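D-hydantoinase (Ralstonia pickettii, PDB 1NFG) probably catalyses the stereospecific hydrolysis of the cyclic amide bond of D-hydantoin derivatives, using two zinc ions per subunit. Local coordinates at residues G52-H57 / R368-F373; L258-T263 / T309-H314. All coordinates share one frame; numbering follows the deposited sequence.

Contact 1: G52-H57 / R368-F373. With ZN (zinc ion), chain E.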
# COMPACT_ATOMS: atom_id res chain seq x y z
N GLY A 52 12.92 20.14 -30.59
CA GLY A 52 12.88 18.88 -31.33
C GLY A 52 12.69 17.66 -30.43
O GLY A 52 13.24 17.59 -29.34
N GLY A 53 11.89 16.70 -30.91
CA GLY A 53 11.65 15.50 -30.13
C GLY A 53 12.93 14.74 -29.80
O GLY A 53 13.89 14.76 -30.57
N ILE A 54 12.94 14.07 -28.66
CA ILE A 54 14.10 13.30 -28.24
C ILE A 54 13.67 11.91 -27.78
O ILE A 54 13.11 11.76 -26.70
CB ILE A 54 14.84 14.00 -27.09
CG1 ILE A 54 15.37 15.35 -27.58
CG2 ILE A 54 15.96 13.12 -26.57
CD1 ILE A 54 16.08 16.15 -26.52
N ASP A 55 13.95 10.90 -28.60
CA ASP A 55 13.56 9.53 -28.29
C ASP A 55 14.72 8.71 -27.72
O ASP A 55 15.56 8.22 -28.45
CB ASP A 55 13.04 8.86 -29.56
CG ASP A 55 12.31 7.58 -29.28
OD1 ASP A 55 12.55 6.99 -28.20
OD2 ASP A 55 11.50 7.17 -30.13
N VAL A 56 14.74 8.56 -26.39
CA VAL A 56 15.82 7.83 -25.74
C VAL A 56 15.65 6.31 -25.70
O VAL A 56 16.34 5.64 -24.93
CB VAL A 56 16.04 8.35 -24.30
CG1 VAL A 56 16.27 9.86 -24.33
CG2 VAL A 56 14.84 8.00 -23.41
N HIS A 57 14.77 5.77 -26.52
CA HIS A 57 14.58 4.32 -26.53
C HIS A 57 14.30 3.78 -27.92
O HIS A 57 13.15 3.54 -28.28
CB HIS A 57 13.45 3.92 -25.58
CG HIS A 57 13.36 2.45 -25.30
ND1 HIS A 57 12.84 1.94 -24.13
CD2 HIS A 57 13.73 1.38 -26.04
CE1 HIS A 57 12.90 0.62 -24.16
NE2 HIS A 57 13.44 0.25 -25.31
N ARG A 368 12.49 16.67 -20.60
CA ARG A 368 12.85 15.82 -19.47
C ARG A 368 13.87 14.73 -19.84
O ARG A 368 14.81 14.49 -19.09
CB ARG A 368 11.59 15.21 -18.84
CG ARG A 368 11.77 14.79 -17.39
CD ARG A 368 10.44 14.45 -16.73
NE ARG A 368 10.63 13.97 -15.37
CZ ARG A 368 9.65 13.62 -14.54
NH1 ARG A 368 8.38 13.70 -14.93
NH2 ARG A 368 9.92 13.16 -13.32
N PRO A 369 13.70 14.06 -21.00
CA PRO A 369 14.62 13.00 -21.44
C PRO A 369 16.03 13.57 -21.58
O PRO A 369 17.01 12.98 -21.10
CB PRO A 369 14.07 12.60 -22.81
CG PRO A 369 12.61 12.91 -22.70
CD PRO A 369 12.59 14.22 -21.95
N ALA A 370 16.11 14.73 -22.23
CA ALA A 370 17.37 15.42 -22.44
C ALA A 370 18.06 15.65 -21.10
O ALA A 370 19.27 15.45 -20.97
CB ALA A 370 17.13 16.75 -23.14
N LYS A 371 17.29 16.07 -20.11
CA LYS A 371 17.84 16.32 -18.79
C LYS A 371 18.43 15.05 -18.19
O LYS A 371 19.59 15.01 -17.81
CB LYS A 371 16.77 16.86 -17.85
CG LYS A 371 16.41 18.31 -18.06
CD LYS A 371 15.35 18.74 -17.07
CE LYS A 371 15.06 20.23 -17.16
NZ LYS A 371 13.96 20.62 -16.24
N VAL A 372 17.61 14.00 -18.12
CA VAL A 372 18.06 12.74 -17.54
C VAL A 372 19.30 12.16 -18.20
O VAL A 372 20.27 11.83 -17.53
CB VAL A 372 16.93 11.69 -17.57
CG1 VAL A 372 17.43 10.34 -17.04
CG2 VAL A 372 15.75 12.18 -16.74
N PHE A 373 19.27 12.05 -19.53
CA PHE A 373 20.39 11.46 -20.25
C PHE A 373 21.55 12.38 -20.66
O PHE A 373 22.23 12.14 -21.65
CB PHE A 373 19.84 10.68 -21.43
CG PHE A 373 18.97 9.53 -21.02
CD1 PHE A 373 19.54 8.37 -20.50
CD2 PHE A 373 17.58 9.63 -21.06
CE1 PHE A 373 18.74 7.32 -20.02
CE2 PHE A 373 16.77 8.59 -20.59
CZ PHE A 373 17.35 7.43 -20.07
ZN ZN E . 13.72 -2.02 -25.96
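Ile54 and Val56 face Pro369 and Phe373 where the axis of strand 53-57 comes within 8.5 Å of that of helix 368-372, their N-to-C directions 53° apart. Two residues apart on the strand, the two branched side chains leave the same face and meet the helix as an apolar surface. In Ile54, CG1 stands anti to the carbonyl carbon, and the extended chain carries CD1 to Ala370 CB at 3.6 Å, where a small methyl lets the strand side chain lie close to the helix. Both methyls of Val56 touch the ring of Phe373. CG1 is wedged between Pro369 CB at 3.8 Å and Phe373 CD2 at 3.5 Å, while CG2 meets Phe373 CE2 at 3.5 Å, obliquely to the ring. Over the centre of that ring, 4.0 Å above its plane, sits CG1 of Val372. Proline presents a compact apolar ring; lacking an N-H, it makes no bond to the turn before, and the helix is kinked there. On the other side of the strand Asp55 OD1 accepts from His57 N at 3.0 Å, an Asx turn that closes on the residue whose NE2 binds zinc. Val56 also packs on Val89 of neighbouring strand 85-93. Val372 touches Leu258 of strand 257-262, and Phe373, just past helix 358-372, meets Tyr234 of strand 233-235 edge-to-face within the TIM barrel.

Contact 2: L258-T263 / T309-H314. With ZN (zinc ion), chain E.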
# COMPACT_ATOMS: atom_id res chain seq x y z
N LEU A 258 13.87 5.79 -11.50
CA LEU A 258 13.30 6.57 -12.59
C LEU A 258 12.61 5.56 -13.47
O LEU A 258 12.96 4.39 -13.44
CB LEU A 258 14.39 7.26 -13.40
CG LEU A 258 15.50 7.96 -12.61
CD1 LEU A 258 16.47 8.61 -13.58
CD2 LEU A 258 14.90 9.00 -11.68
N ALA A 259 11.63 6.01 -14.24
CA ALA A 259 10.92 5.12 -15.13
C ALA A 259 10.36 5.88 -16.32
O ALA A 259 10.34 7.11 -16.32
CB ALA A 259 9.81 4.41 -14.38
N GLU A 260 9.90 5.14 -17.32
CA GLU A 260 9.34 5.72 -18.53
C GLU A 260 8.25 4.80 -19.05
O GLU A 260 8.00 3.74 -18.48
CB GLU A 260 10.43 5.84 -19.61
CG GLU A 260 11.16 4.51 -19.87
CD GLU A 260 11.65 4.36 -21.31
OE1 GLU A 260 12.34 5.28 -21.81
OE2 GLU A 260 11.36 3.32 -21.95
N THR A 261 7.57 5.22 -20.12
CA THR A 261 6.56 4.39 -20.77
C THR A 261 6.78 4.59 -22.26
O THR A 261 7.64 5.39 -22.66
CB THR A 261 5.11 4.79 -20.48
OG1 THR A 261 5.01 5.28 -19.15
CG2 THR A 261 4.21 3.57 -20.62
N CYS A 262 6.01 3.88 -23.07
CA CYS A 262 6.16 3.99 -24.49
C CYS A 262 4.80 4.15 -25.15
O CYS A 262 3.83 3.51 -24.76
CB CYS A 262 6.92 2.77 -25.03
SG CYS A 262 8.56 2.51 -24.24
N THR A 263 4.76 5.01 -26.14
CA THR A 263 3.56 5.32 -26.88
C THR A 263 2.50 4.23 -26.93
O THR A 263 1.37 4.44 -26.49
CB THR A 263 3.91 5.71 -28.31
OG1 THR A 263 5.06 6.58 -28.29
CG2 THR A 263 2.74 6.41 -28.99
N THR A 309 9.74 10.29 -19.36
CA THR A 309 9.48 10.50 -20.78
C THR A 309 8.57 9.43 -21.34
O THR A 309 8.21 8.49 -20.65
CB THR A 309 10.80 10.44 -21.59
OG1 THR A 309 10.55 10.69 -22.98
CG2 THR A 309 11.42 9.05 -21.48
N VAL A 310 8.19 9.59 -22.60
CA VAL A 310 7.39 8.61 -23.31
C VAL A 310 8.23 8.32 -24.56
O VAL A 310 8.21 9.10 -25.51
CB VAL A 310 6.02 9.16 -23.77
CG1 VAL A 310 5.30 8.11 -24.61
CG2 VAL A 310 5.17 9.55 -22.57
N SER A 311 8.99 7.23 -24.52
CA SER A 311 9.84 6.86 -25.65
C SER A 311 9.07 5.89 -26.53
O SER A 311 7.92 5.59 -26.23
CB SER A 311 11.15 6.24 -25.16
OG SER A 311 10.92 5.18 -24.24
N SER A 312 9.71 5.39 -27.59
CA SER A 312 9.02 4.49 -28.52
C SER A 312 9.40 3.00 -28.51
O SER A 312 8.55 2.16 -28.81
CB SER A 312 9.18 5.00 -29.96
OG SER A 312 10.54 4.97 -30.38
N ASP A 313 10.64 2.67 -28.18
CA ASP A 313 11.09 1.27 -28.22
C ASP A 313 10.86 0.79 -29.65
O ASP A 313 10.31 -0.29 -29.89
CB ASP A 313 10.32 0.40 -27.21
CG ASP A 313 10.95 -0.99 -27.03
OD1 ASP A 313 12.17 -1.14 -27.28
OD2 ASP A 313 10.23 -1.93 -26.62
N HIS A 314 11.27 1.63 -30.59
CA HIS A 314 11.14 1.38 -32.02
C HIS A 314 11.90 0.15 -32.53
O HIS A 314 13.12 0.03 -32.35
CB HIS A 314 11.59 2.62 -32.81
CG HIS A 314 11.47 2.46 -34.30
ND1 HIS A 314 10.28 2.62 -34.97
CD2 HIS A 314 12.39 2.13 -35.23
CE1 HIS A 314 10.46 2.39 -36.26
NE2 HIS A 314 11.74 2.09 -36.44
ZN ZN E . 13.72 -2.02 -25.96
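Ser311 OG approaches the Glu260 carboxylate from in front of and above one face, well off the carboxylate plane and straddling both oxygens. Its bond to OE1 is weak, at 2.8 Å, as the tilt would suggest. Tyr234 OH also binds OE1, while His57 ND1 and the backbone N of His237 bind OE2. The other carboxylate, that of Asp313, holds zinc through OD1 alone at 2.2 Å, with the metal clearly out of the plane of the group; CG anti to the backbone N (chi1 -169°) carries the carboxylate out to the metal, and Asp313 CB rests 4.0 Å from Cys262 SG.

The two backbones pair in parallel. Thr261 O accepts from Ser311 N at 2.9 Å, and Ser311 O from Thr263 N at 3.2 Å; the bond from Thr261 N to Thr309 O is weak. Cys262 and Ser311 share one face of the sheet, and Thr261 and Val310 the other, where Val310 packs on Val347 of helix 343-352. Beta-branched residues such as Thr261 and Val310 suit extended, buried positions. The CG1 methyl of Val310 packs over the start of Thr263, 3.5 Å from its N.

Cys262 SG lies beside Ser311 OG, at 3.6 Å, on the face that also carries the contact with Glu260. Glu260 itself binds no zinc among the known ligands. From the second shell, its bond to His57 ND1 would help fix the rotation of the imidazole and probably enriches the electron density at the nitrogen that does bind.

Both contacts lie in the buried core of the TIM barrel, and each carries a ligand of the same zinc ion, which His59 also binds. Contact 1 sets a strand against a helix and is purely apolar across its interface, with no hydrogen bond between its segments. Contact 2 sets two neighbouring parallel strands side by side, so backbone hydrogen bonds hold it and polar side chains gather on its metal side. The two meet directly: Pro369 of 368-373 packs on Thr309 of 309-314, and His57 and Asp313 converge on the metal. These ligands come from places where the chain nears the end of its strand, at His57, or has just left it, at Asp313.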